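Local coordinates for protein virB8 (Agrobacterium tumefaciens, PDB 2CC3) that serves as a type IV secretion component of the inner membrane, here its periplasmic domain, and is thought to help direct T-DNA transfer to plant cells, at residues N48-Q51 / F52-P56. Numbering follows the deposited sequence.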
loop_
_atom_site.group_PDB
_atom_site.type_symbol
_atom_site.label_atom_id
_atom_site.label_comp_id
_atom_site.label_asym_id
_atom_site.label_seq_id
_atom_site.Cartn_x
_atom_site.Cartn_y
_atom_site.Cartn_z
ATOM N N ASN A 48 16.038 -0.863 -14.689
ATOM C CA ASN A 48 15.069 -0.350 -15.668
ATOM C C ASN A 48 14.088 0.632 -15.022
ATOM O O ASN A 48 13.859 1.729 -15.525
ATOM C CB ASN A 48 14.329 -1.513 -16.324
ATOM C CG ASN A 48 13.324 -1.067 -17.398
ATOM O OD1 ASN A 48 12.123 -1.355 -17.298
ATOM N ND2 ASN A 48 13.814 -0.386 -18.425
ATOM N N TYR A 49 13.529 0.257 -13.880
ATOM C CA TYR A 49 12.561 1.126 -13.221
ATOM C C TYR A 49 13.189 2.437 -12.750
ATOM O O TYR A 49 12.621 3.531 -12.964
ATOM C CB TYR A 49 11.897 0.401 -12.034
ATOM C CG TYR A 49 11.136 1.332 -11.089
ATOM C CD1 TYR A 49 9.934 1.944 -11.498
ATOM C CD2 TYR A 49 11.617 1.588 -9.787
ATOM C CE1 TYR A 49 9.223 2.805 -10.651
ATOM C CE2 TYR A 49 10.913 2.448 -8.912
ATOM C CZ TYR A 49 9.718 3.046 -9.360
ATOM O OH TYR A 49 9.016 3.883 -8.533
ATOM N N GLN A 50 14.356 2.322 -12.103
ATOM C CA GLN A 50 15.049 3.475 -11.543
ATOM C C GLN A 50 15.528 4.483 -12.581
ATOM O O GLN A 50 15.447 5.700 -12.344
ATOM C CB GLN A 50 16.197 3.024 -10.631
ATOM C CG GLN A 50 15.697 2.388 -9.332
ATOM C CD GLN A 50 16.794 2.008 -8.345
ATOM O OE1 GLN A 50 17.938 1.789 -8.718
ATOM N NE2 GLN A 50 16.422 1.894 -7.066
ATOM N N GLN A 51 15.999 3.984 -13.728
ATOM C CA GLN A 51 16.473 4.836 -14.815
ATOM C C GLN A 51 15.318 5.584 -15.482
ATOM O O GLN A 51 15.484 6.702 -15.965
ATOM C CB GLN A 51 17.247 4.006 -15.846
ATOM C CG GLN A 51 18.456 4.734 -16.447
ATOM C CD GLN A 51 18.054 5.802 -17.454
ATOM O OE1 GLN A 51 17.069 5.644 -18.190
ATOM N NE2 GLN A 51 18.812 6.897 -17.488
ATOM N N PHE A 52 14.151 4.950 -15.504
ATOM C CA PHE A 52 12.953 5.591 -16.007
ATOM C C PHE A 52 12.423 6.655 -15.024
ATOM O O PHE A 52 12.209 7.818 -15.388
ATOM C CB PHE A 52 11.862 4.560 -16.336
ATOM C CG PHE A 52 10.520 5.180 -16.508
ATOM C CD1 PHE A 52 10.272 6.014 -17.593
ATOM C CD2 PHE A 52 9.531 5.019 -15.541
ATOM C CE1 PHE A 52 9.065 6.637 -17.733
ATOM C CE2 PHE A 52 8.298 5.649 -15.684
ATOM C CZ PHE A 52 8.068 6.449 -16.778
ATOM N N PHE A 53 12.246 6.251 -13.778
ATOM C CA PHE A 53 11.704 7.124 -12.749
ATOM C C PHE A 53 12.590 8.310 -12.347
ATOM O O PHE A 53 12.067 9.419 -12.125
ATOM C CB PHE A 53 11.370 6.312 -11.498
ATOM C CG PHE A 53 10.314 6.935 -10.656
ATOM C CD1 PHE A 53 8.984 6.901 -11.056
ATOM C CD2 PHE A 53 10.645 7.569 -9.473
ATOM C CE1 PHE A 53 8.013 7.480 -10.292
ATOM C CE2 PHE A 53 9.672 8.155 -8.694
ATOM C CZ PHE A 53 8.357 8.118 -9.101
ATOM N N ASN A 54 13.902 8.086 -12.222
ATOM C CA ASN A 54 14.781 9.144 -11.694
ATOM C C ASN A 54 15.035 10.310 -12.655
ATOM O O ASN A 54 14.949 10.148 -13.876
ATOM C CB ASN A 54 16.101 8.556 -11.165
ATOM C CG ASN A 54 15.915 7.817 -9.853
ATOM O OD1 ASN A 54 15.127 8.231 -8.999
ATOM N ND2 ASN A 54 16.632 6.724 -9.687
ATOM N N TYR A 55 15.299 11.489 -12.081
ATOM C CA TYR A 55 15.955 12.588 -12.800
ATOM C C TYR A 55 17.338 12.089 -13.225
ATOM O O TYR A 55 17.998 11.398 -12.450
ATOM C CB TYR A 55 16.124 13.820 -11.900
ATOM C CG TYR A 55 14.890 14.252 -11.128
ATOM C CD1 TYR A 55 13.754 14.714 -11.791
ATOM C CD2 TYR A 55 14.868 14.231 -9.728
ATOM C CE1 TYR A 55 12.617 15.120 -11.075
ATOM C CE2 TYR A 55 13.735 14.627 -9.009
ATOM C CZ TYR A 55 12.619 15.075 -9.687
ATOM O OH TYR A 55 11.490 15.489 -9.000
ATOM N N PRO A 56 17.812 12.482 -14.429
ATOM C CA PRO A 56 17.286 13.535 -15.299
ATOM C C PRO A 56 16.372 13.086 -16.444
ATOM O O PRO A 56 16.222 13.834 -17.412
ATOM C CB PRO A 56 18.561 14.153 -15.882
ATOM C CG PRO A 56 19.589 13.028 -15.858
ATOM C CD PRO A 56 19.020 11.884 -15.017
HETATM O O HOH W 1 16.817 8.992 -15.011
#
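Y49 and F53, one turn apart, lie side by side on the last turn of helix 43-53, in the helical layer of the NTF2-like periplasmic domain. Their rings point the same way with planes 25° apart, yet are slid so far, 5.5 Å between centroids, that they hardly overlap. What covers the F53 face is the tyrosine hydroxyl: Y49 OH sits over the ring centre, 3.9 Å from F53 CG. F53 CB in turn lies over the rim of one Y49 face. In both residues CG stands anti to the backbone N (chi1 166° in Y49), which sends the rings off the same side of the helix. The two rings suit this buried side, where Y49 packs on V37 and S38 of helix 30-39 and F53 on P61.

The backbone keeps the i to i+4 pattern to the end. F52 N bonds to N48 O at 3.2 Å. The straightest bond, F53 N to Y49 O, spans 2.9 Å (N-H...O 169°). N54, the first residue to leave helical geometry, still donates the last, from its N to Q50 O at 2.8 Å.

Two side-chain amides bond to helix 30-39. The short one of N54, passing 3.8 Å from Q50 CB with its ND2, suits the helix end and meets Y34 OH; the longer Q50 reaches S38 OG through NE2. One water links helix to loop, donating to Q51 O at 2.8 Å and to N54 O at 2.5 Å.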